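Restriction endonuclease S subunits (Thermoanaerobacter tengcongensis, PDB 3OKG) probably serves as the DNA-binding specificity subunit of a type I methyltransferase, which is composed of M and S polypeptides. Local coordinates at residues L213-F217 and Y329-Y333; V236-G242 and L313-R319. One frame throughout, in Å; residues are numbered along the deposited sequence.

Interaction 1. Residues L213-F217 and Y329-Y333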
ATOM      1  N   LEU A 213       2.500  21.724  16.444  1.00 24.73           N
ATOM      2  CA  LEU A 213       1.172  22.173  16.837  1.00 24.71           C
ATOM      3  C   LEU A 213       1.170  22.477  18.336  1.00 33.09           C
ATOM      4  O   LEU A 213       0.628  23.497  18.764  1.00 30.12           O
ATOM      5  CB  LEU A 213       0.118  21.128  16.502  1.00 23.33           C
ATOM      6  CG  LEU A 213      -0.144  20.858  14.998  1.00 23.43           C
ATOM      7  CD1 LEU A 213      -0.929  19.570  14.818  1.00 30.00           C
ATOM      8  CD2 LEU A 213      -0.926  22.003  14.385  1.00 23.12           C
ATOM      9  N   ALA A 214       1.777  21.587  19.124  1.00 25.27           N
ATOM     10  CA  ALA A 214       1.888  21.762  20.586  1.00 33.59           C
ATOM     11  C   ALA A 214       2.577  23.065  20.973  1.00 33.35           C
ATOM     12  O   ALA A 214       2.260  23.682  21.990  1.00 34.85           O
ATOM     13  CB  ALA A 214       2.622  20.578  21.220  1.00 34.79           C
ATOM     14  N   GLU A 215       3.529  23.488  20.165  1.00 26.32           N
ATOM     15  CA  GLU A 215       4.253  24.715  20.446  1.00 28.15           C
ATOM     16  C   GLU A 215       3.405  25.953  20.153  1.00 37.81           C
ATOM     17  O   GLU A 215       3.363  26.901  20.952  1.00 29.01           O
ATOM     18  CB  GLU A 215       5.539  24.722  19.621  1.00 37.73           C
ATOM     19  CG  GLU A 215       6.429  25.889  19.831  1.00 50.12           C
ATOM     20  CD  GLU A 215       7.841  25.561  19.420  1.00 68.38           C
ATOM     21  OE1 GLU A 215       8.030  24.489  18.807  1.00 64.30           O
ATOM     22  OE2 GLU A 215       8.755  26.361  19.712  1.00 73.68           O
ATOM     23  N   VAL A 216       2.706  25.952  19.023  1.00 24.54           N
ATOM     24  CA  VAL A 216       1.959  27.151  18.641  1.00 29.72           C
ATOM     25  C   VAL A 216       0.619  27.218  19.357  1.00 25.91           C
ATOM     26  O   VAL A 216       0.012  28.295  19.452  1.00 34.42           O
ATOM     27  CB  VAL A 216       1.738  27.274  17.109  1.00 28.70           C
ATOM     28  CG1 VAL A 216       3.065  27.333  16.370  1.00 38.88           C
ATOM     29  CG2 VAL A 216       0.887  26.134  16.607  1.00 32.28           C
ATOM     30  N   PHE A 217       0.142  26.065  19.815  1.00 24.82           N
ATOM     31  CA  PHE A 217      -1.144  25.970  20.493  1.00 24.53           C
ATOM     32  C   PHE A 217      -0.932  25.510  21.926  1.00 22.14           C
ATOM     33  O   PHE A 217      -1.000  24.318  22.227  1.00 29.55           O
ATOM     34  CB  PHE A 217      -2.070  25.001  19.758  1.00 26.46           C
ATOM     35  CG  PHE A 217      -2.374  25.407  18.344  1.00 33.75           C
ATOM     36  CD1 PHE A 217      -2.711  26.717  18.044  1.00 31.79           C
ATOM     37  CD2 PHE A 217      -2.325  24.481  17.316  1.00 33.20           C
ATOM     38  CE1 PHE A 217      -2.991  27.094  16.744  1.00 28.56           C
ATOM     39  CE2 PHE A 217      -2.605  24.852  16.015  1.00 30.66           C
ATOM     40  CZ  PHE A 217      -2.938  26.161  15.728  1.00 26.38           C
ATOM     41  N   TYR A 329      -6.415  24.504  11.746  1.00 21.16           N
ATOM     42  CA  TYR A 329      -5.351  23.776  12.438  1.00 24.86           C
ATOM     43  C   TYR A 329      -5.642  23.625  13.924  1.00 33.53           C
ATOM     44  O   TYR A 329      -5.372  22.584  14.523  1.00 21.76           O
ATOM     45  CB  TYR A 329      -4.015  24.475  12.273  1.00 24.86           C
ATOM     46  CG  TYR A 329      -3.274  24.029  11.038  1.00 33.13           C
ATOM     47  CD1 TYR A 329      -2.995  24.928  10.016  1.00 21.35           C
ATOM     48  CD2 TYR A 329      -2.872  22.702  10.889  1.00 24.19           C
ATOM     49  CE1 TYR A 329      -2.316  24.528   8.869  1.00 23.30           C
ATOM     50  CE2 TYR A 329      -2.199  22.284   9.740  1.00 24.32           C
ATOM     51  CZ  TYR A 329      -1.938  23.200   8.741  1.00 33.30           C
ATOM     52  OH  TYR A 329      -1.274  22.801   7.611  1.00 30.81           O
ATOM     53  N   TYR A 330      -6.184  24.681  14.526  1.00 23.22           N
ATOM     54  CA  TYR A 330      -6.449  24.654  15.974  1.00 22.39           C
ATOM     55  C   TYR A 330      -7.518  23.621  16.294  1.00 23.81           C
ATOM     56  O   TYR A 330      -7.343  22.803  17.190  1.00 25.78           O
ATOM     57  CB  TYR A 330      -6.908  26.029  16.444  1.00 23.77           C
ATOM     58  CG  TYR A 330      -6.968  26.169  17.957  1.00 23.18           C
ATOM     59  CD1 TYR A 330      -5.850  25.947  18.734  1.00 26.94           C
ATOM     60  CD2 TYR A 330      -8.153  26.549  18.592  1.00 26.28           C
ATOM     61  CE1 TYR A 330      -5.898  26.084  20.120  1.00 25.96           C
ATOM     62  CE2 TYR A 330      -8.211  26.687  19.967  1.00 24.36           C
ATOM     63  CZ  TYR A 330      -7.094  26.465  20.721  1.00 25.50           C
ATOM     64  OH  TYR A 330      -7.129  26.602  22.086  1.00 28.20           O
ATOM     65  N   LEU A 331      -8.610  23.643  15.536  1.00 26.41           N
ATOM     66  CA  LEU A 331      -9.706  22.698  15.738  1.00 26.34           C
ATOM     67  C   LEU A 331      -9.262  21.255  15.535  1.00 30.12           C
ATOM     68  O   LEU A 331      -9.712  20.356  16.245  1.00 31.46           O
ATOM     69  CB  LEU A 331     -10.876  23.001  14.797  1.00 28.76           C
ATOM     70  CG  LEU A 331     -11.627  24.320  15.000  1.00 34.36           C
ATOM     71  CD1 LEU A 331     -12.635  24.500  13.872  1.00 34.17           C
ATOM     72  CD2 LEU A 331     -12.314  24.418  16.368  1.00 34.49           C
ATOM     73  N   HIS A 332      -8.377  21.040  14.575  1.00 36.50           N
ATOM     74  CA  HIS A 332      -7.846  19.706  14.316  1.00 32.94           C
ATOM     75  C   HIS A 332      -7.009  19.259  15.502  1.00 45.23           C
ATOM     76  O   HIS A 332      -7.225  18.174  16.026  1.00 42.19           O
ATOM     77  CB  HIS A 332      -7.035  19.671  13.015  1.00 51.61           C
ATOM     78  CG  HIS A 332      -6.722  18.286  12.534  1.00 67.61           C
ATOM     79  ND1 HIS A 332      -5.432  17.807  12.423  1.00 80.48           N
ATOM     80  CD2 HIS A 332      -7.534  17.271  12.147  1.00 70.31           C
ATOM     81  CE1 HIS A 332      -5.464  16.562  11.980  1.00 66.46           C
ATOM     82  NE2 HIS A 332      -6.726  16.212  11.805  1.00 82.52           N
ATOM     83  N   TYR A 333      -6.072  20.108  15.928  1.00 30.18           N
ATOM     84  CA  TYR A 333      -5.268  19.858  17.119  1.00 39.07           C
ATOM     85  C   TYR A 333      -6.116  19.570  18.361  1.00 38.09           C
ATOM     86  O   TYR A 333      -5.726  18.774  19.203  1.00 37.06           O
ATOM     87  CB  TYR A 333      -4.326  21.038  17.370  1.00 38.31           C
ATOM     88  CG  TYR A 333      -3.613  21.034  18.701  1.00 35.66           C
ATOM     89  CD1 TYR A 333      -2.673  20.055  19.014  1.00 45.88           C
ATOM     90  CD2 TYR A 333      -3.853  22.035  19.633  1.00 45.47           C
ATOM     91  CE1 TYR A 333      -2.007  20.068  20.236  1.00 38.83           C
ATOM     92  CE2 TYR A 333      -3.204  22.057  20.848  1.00 51.98           C
ATOM     93  CZ  TYR A 333      -2.285  21.079  21.152  1.00 48.78           C
ATOM     94  OH  TYR A 333      -1.650  21.130  22.382  1.00 45.28           O
TER

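Interaction 2. Residues V236-G242 and L313-R319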
ATOM      1  N   VAL A 236     -13.944  36.358  17.701  1.00 23.21           N
ATOM      2  CA  VAL A 236     -13.309  36.532  16.405  1.00 22.85           C
ATOM      3  C   VAL A 236     -13.936  35.608  15.325  1.00 24.76           C
ATOM      4  O   VAL A 236     -13.374  35.417  14.245  1.00 28.72           O
ATOM      5  CB  VAL A 236     -11.786  36.281  16.556  1.00 23.50           C
ATOM      6  CG1 VAL A 236     -11.185  37.342  17.517  1.00 26.28           C
ATOM      7  CG2 VAL A 236     -11.549  34.895  17.145  1.00 22.54           C
ATOM      8  N   CYS A 237     -15.114  35.072  15.623  1.00 30.94           N
ATOM      9  CA  CYS A 237     -15.747  34.080  14.758  1.00 32.42           C
ATOM     10  C   CYS A 237     -17.269  34.110  14.924  1.00 33.29           C
ATOM     11  O   CYS A 237     -17.781  34.116  16.052  1.00 29.07           O
ATOM     12  CB  CYS A 237     -15.196  32.687  15.097  1.00 29.67           C
ATOM     13  SG  CYS A 237     -15.447  31.439  13.813  1.00 38.61           S
ATOM     14  N   ASP A 238     -17.993  34.159  13.805  1.00 29.52           N
ATOM     15  CA  ASP A 238     -19.448  34.000  13.846  1.00 32.97           C
ATOM     16  C   ASP A 238     -19.746  32.514  13.931  1.00 40.47           C
ATOM     17  O   ASP A 238     -19.179  31.720  13.170  1.00 32.09           O
ATOM     18  CB  ASP A 238     -20.104  34.567  12.588  1.00 32.09           C
ATOM     19  CG  ASP A 238     -19.881  36.054  12.434  1.00 44.85           C
ATOM     20  OD1 ASP A 238     -19.771  36.743  13.460  1.00 45.30           O
ATOM     21  OD2 ASP A 238     -19.810  36.532  11.285  1.00 63.94           O
ATOM     22  N   ILE A 239     -20.615  32.134  14.862  1.00 27.81           N
ATOM     23  CA  ILE A 239     -20.964  30.733  15.047  1.00 26.24           C
ATOM     24  C   ILE A 239     -22.451  30.530  14.765  1.00 38.32           C
ATOM     25  O   ILE A 239     -23.299  31.224  15.318  1.00 33.49           O
ATOM     26  CB  ILE A 239     -20.636  30.262  16.460  1.00 25.72           C
ATOM     27  CG1 ILE A 239     -19.141  30.481  16.752  1.00 31.14           C
ATOM     28  CG2 ILE A 239     -20.983  28.811  16.630  1.00 32.71           C
ATOM     29  CD1 ILE A 239     -18.711  29.940  18.087  1.00 48.20           C
ATOM     30  N   ILE A 240     -22.744  29.559  13.917  1.00 32.62           N
ATOM     31  CA  ILE A 240     -24.089  29.294  13.404  1.00 37.10           C
ATOM     32  C   ILE A 240     -24.413  27.821  13.677  1.00 48.66           C
ATOM     33  O   ILE A 240     -23.771  26.945  13.108  1.00 39.83           O
ATOM     34  CB  ILE A 240     -24.089  29.503  11.871  1.00 47.13           C
ATOM     35  CG1 ILE A 240     -23.695  30.943  11.516  1.00 44.59           C
ATOM     36  CG2 ILE A 240     -25.426  29.121  11.249  1.00 48.60           C
ATOM     37  CD1 ILE A 240     -22.210  31.123  11.159  1.00 55.71           C
ATOM     38  N   MET A 241     -25.368  27.528  14.559  1.00 29.90           N
ATOM     39  CA  MET A 241     -25.735  26.130  14.803  1.00 35.69           C
ATOM     40  C   MET A 241     -26.729  25.684  13.723  1.00 40.25           C
ATOM     41  O   MET A 241     -27.725  26.357  13.485  1.00 37.56           O
ATOM     42  CB  MET A 241     -26.377  25.945  16.177  1.00 41.23           C
ATOM     43  CG  MET A 241     -25.536  26.350  17.377  1.00 57.79           C
ATOM     44  SD  MET A 241     -24.009  25.411  17.538  1.00 43.24           S
ATOM     45  CE  MET A 241     -22.949  26.433  16.544  1.00 72.22           C
ATOM     46  N   GLY A 242     -26.468  24.558  13.071  1.00 36.38           N
ATOM     47  CA  GLY A 242     -27.344  24.121  11.992  1.00 32.92           C
ATOM     48  C   GLY A 242     -28.715  23.679  12.494  1.00 41.71           C
ATOM     49  O   GLY A 242     -28.874  23.317  13.669  1.00 41.30           O
ATOM     50  N   LEU A 313     -24.323  19.831  12.354  1.00 36.82           N
ATOM     51  CA  LEU A 313     -23.215  20.735  12.059  1.00 36.34           C
ATOM     52  C   LEU A 313     -23.352  22.096  12.736  1.00 46.68           C
ATOM     53  O   LEU A 313     -24.458  22.544  13.037  1.00 35.53           O
ATOM     54  CB  LEU A 313     -23.131  20.968  10.554  1.00 34.09           C
ATOM     55  CG  LEU A 313     -22.825  19.724   9.714  1.00 35.94           C
ATOM     56  CD1 LEU A 313     -22.695  20.097   8.265  1.00 33.71           C
ATOM     57  CD2 LEU A 313     -21.548  19.065  10.229  1.00 34.86           C
ATOM     58  N   ALA A 314     -22.212  22.737  12.981  1.00 32.80           N
ATOM     59  CA  ALA A 314     -22.158  24.181  13.168  1.00 35.29           C
ATOM     60  C   ALA A 314     -21.255  24.731  12.055  1.00 32.43           C
ATOM     61  O   ALA A 314     -20.385  24.024  11.562  1.00 35.15           O
ATOM     62  CB  ALA A 314     -21.593  24.520  14.547  1.00 34.47           C
ATOM     63  N   ALA A 315     -21.484  25.970  11.630  1.00 37.74           N
ATOM     64  CA  ALA A 315     -20.550  26.645  10.733  1.00 32.38           C
ATOM     65  C   ALA A 315     -19.856  27.802  11.473  1.00 32.56           C
ATOM     66  O   ALA A 315     -20.499  28.545  12.224  1.00 33.03           O
ATOM     67  CB  ALA A 315     -21.259  27.153   9.507  1.00 35.19           C
ATOM     68  N   LEU A 316     -18.551  27.941  11.269  1.00 26.47           N
ATOM     69  CA  LEU A 316     -17.751  28.977  11.937  1.00 25.34           C
ATOM     70  C   LEU A 316     -17.209  29.910  10.887  1.00 27.91           C
ATOM     71  O   LEU A 316     -16.500  29.487   9.956  1.00 29.54           O
ATOM     72  CB  LEU A 316     -16.585  28.339  12.693  1.00 31.88           C
ATOM     73  CG  LEU A 316     -16.994  27.105  13.493  1.00 34.11           C
ATOM     74  CD1 LEU A 316     -15.753  26.348  13.971  1.00 37.74           C
ATOM     75  CD2 LEU A 316     -17.861  27.513  14.660  1.00 31.62           C
ATOM     76  N   ARG A 317     -17.563  31.179  10.992  1.00 26.71           N
ATOM     77  CA  ARG A 317     -17.129  32.125   9.980  1.00 28.86           C
ATOM     78  C   ARG A 317     -16.193  33.115  10.627  1.00 26.26           C
ATOM     79  O   ARG A 317     -16.630  33.958  11.410  1.00 25.01           O
ATOM     80  CB  ARG A 317     -18.300  32.861   9.349  1.00 28.76           C
ATOM     81  CG  ARG A 317     -17.861  33.736   8.178  1.00 39.26           C
ATOM     82  CD  ARG A 317     -19.044  34.330   7.438  1.00 48.85           C
ATOM     83  NE  ARG A 317     -19.861  33.306   6.782  1.00 73.51           N
ATOM     84  CZ  ARG A 317     -21.185  33.207   6.893  1.00 62.76           C
ATOM     85  NH1 ARG A 317     -21.867  34.080   7.626  1.00 80.50           N
ATOM     86  NH2 ARG A 317     -21.829  32.242   6.259  1.00 58.04           N
ATOM     87  N   PRO A 318     -14.898  32.993  10.320  1.00 30.18           N
ATOM     88  CA  PRO A 318     -13.869  33.834  10.939  1.00 29.19           C
ATOM     89  C   PRO A 318     -14.118  35.308  10.642  1.00 36.40           C
ATOM     90  O   PRO A 318     -14.485  35.669   9.530  1.00 27.63           O
ATOM     91  CB  PRO A 318     -12.586  33.395  10.246  1.00 24.93           C
ATOM     92  CG  PRO A 318     -12.860  31.996   9.767  1.00 36.61           C
ATOM     93  CD  PRO A 318     -14.329  31.964   9.432  1.00 28.65           C
ATOM     94  N   ARG A 319     -13.915  36.157  11.637  1.00 27.66           N
ATOM     95  CA  ARG A 319     -13.965  37.592  11.416  1.00 30.97           C
ATOM     96  C   ARG A 319     -12.621  38.012  10.861  1.00 30.12           C
ATOM     97  O   ARG A 319     -11.751  37.163  10.647  1.00 30.47           O
ATOM     98  CB  ARG A 319     -14.333  38.306  12.725  1.00 28.62           C
ATOM     99  CG  ARG A 319     -15.723  37.877  13.182  1.00 40.34           C
ATOM    100  CD  ARG A 319     -16.306  38.704  14.316  1.00 49.52           C
ATOM    101  NE  ARG A 319     -17.419  37.980  14.933  1.00 62.31           N
ATOM    102  CZ  ARG A 319     -18.040  38.344  16.052  1.00 72.51           C
ATOM    103  NH1 ARG A 319     -17.671  39.445  16.699  1.00 58.40           N
ATOM    104  NH2 ARG A 319     -19.035  37.600  16.524  1.00 62.87           N
TER

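Interaction 1. Residues L213-F217 and Y329-Y333
Phe-217, the first residue to leave helical geometry at the end of helix 174-216, pushes its ring among three tyrosines of helix 324-333. Its CG stands anti to the carbonyl carbon (chi1 -61°), which turns the ring toward the partner helix. One face of that ring receives Tyr-330: the tyrosine presents its edge, in a T-shaped stack with centroids 5.0 Å apart and planes at 62°. Tyr-330 also sets its CA over the Phe-217 ring in a CH-pi contact, 4.1 Å from the centroid. Val-216 CG2 covers the opposite face from within the same turn of chain, 3.6 Å above the plane and over its centre, so the ring is held between an aliphatic branch and an aromatic edge.

Tyr-333 meets Phe-217 differently. The two rings are close to parallel, at 28°, but laterally offset, with little overlap; the closest touching is done by Phe-217 CB, 3.3 Å from Tyr-333 CE2. Phe-217, Tyr-330 and Tyr-333 thus form an aromatic cluster where the end of helix 174-216 meets helix 324-333. Tyr-333 also lies along the last helical turn, where the backbone of Leu-213 comes over its face and Leu-213 CB approaches CD1 of Tyr-333 to 3.9 Å. Farther along, the side chains of Leu-213 and Tyr-329 cross at about a right angle, with Leu-213 CD2 4.1 Å from Tyr-329 CD2. Leucine suits the place as an apolar side chain that meets Tyr-329, Tyr-333 and Leu-375 of helix 365-388.

The hydroxyls of Tyr-329 and Tyr-330 bond to Asp-376 and to the carbonyl of Phe-359, respectively. Tyrosine therefore serves two ends here, an apolar ring for the interface and a polar tip for its surroundings, and the junction itself depends on shape and aromatic packing far more than on charge.

Interaction 2. Residues V236-G242 and L313-R319
Arg-319 lies along the backbone of Val-236 and Cys-237, its CB and CG packed on the Val-236 carbonyl group while its guanidinium group reaches Asp-238. The chain is extended from CG to NE, long enough to pass Cys-237, and the side chains of Arg-319 and Asp-238 cross at about a right angle. The salt bridge joins NE of Arg-319 to OD1 of Asp-238 at 3.0 Å, but both hydrogen bonds to that oxygen, from NE and NH2, are weak, and the planes of the two charged groups are 44° apart. With an alanine in place of Asp-238, the guanidinium group of Arg-319 would probably lose this acidic mate and be freer to turn.

Asp-238 is also fixed by its backbone, paired with Arg-317 through two bonds of 2.8 Å, Asp-238 N to Arg-317 O and Arg-317 N to Asp-238 O. This is one rung of an antiparallel ladder in which strand 237-241 forms an outer edge of a four-stranded sheet and strand 313-318 lies next to it, bonded on its far side to strand 289-292. Both strands belong to the second type I DNA specificity domain. Arg-317 rises on the same face as Asp-238, its CB 4.1 Å from Asp-238 CB, and its NH2 forms a salt bridge with Asp-288.

Ile-240 continues that face, a beta-branched residue suited to a strand; its CD1 comes 3.3 Å from Ala-315 O, and the small Ala-315 CB stands beside Ile-240 CB. On the other face Cys-237 SG packs 3.5 Å from Leu-316 CB, while Leu-316 CD2 lies beside Ile-239 CG1; helices 324-333 and 352-357 cover these apolar groups.

The centres of the two contacts lie about 19 Å apart, on the same side of the chain's centre. Along the chain, residues 213-217 come first, followed by strand 237-241, strand 313-318 and finally residues 329-333, so both strands of interaction 2 fall between the segments of interaction 1. Strand 313-318 leads into helix 324-333, and the contacts touch there: Leu-331 CD1 packs 3.6 Å from Leu-316 CD1. One side of that helix thus meets the end of the long helix 174-216, while another lies against the sheet. Helix 324-333 therefore links the sheet of the second specificity domain to the long helix, consistent with the two parts being packed together.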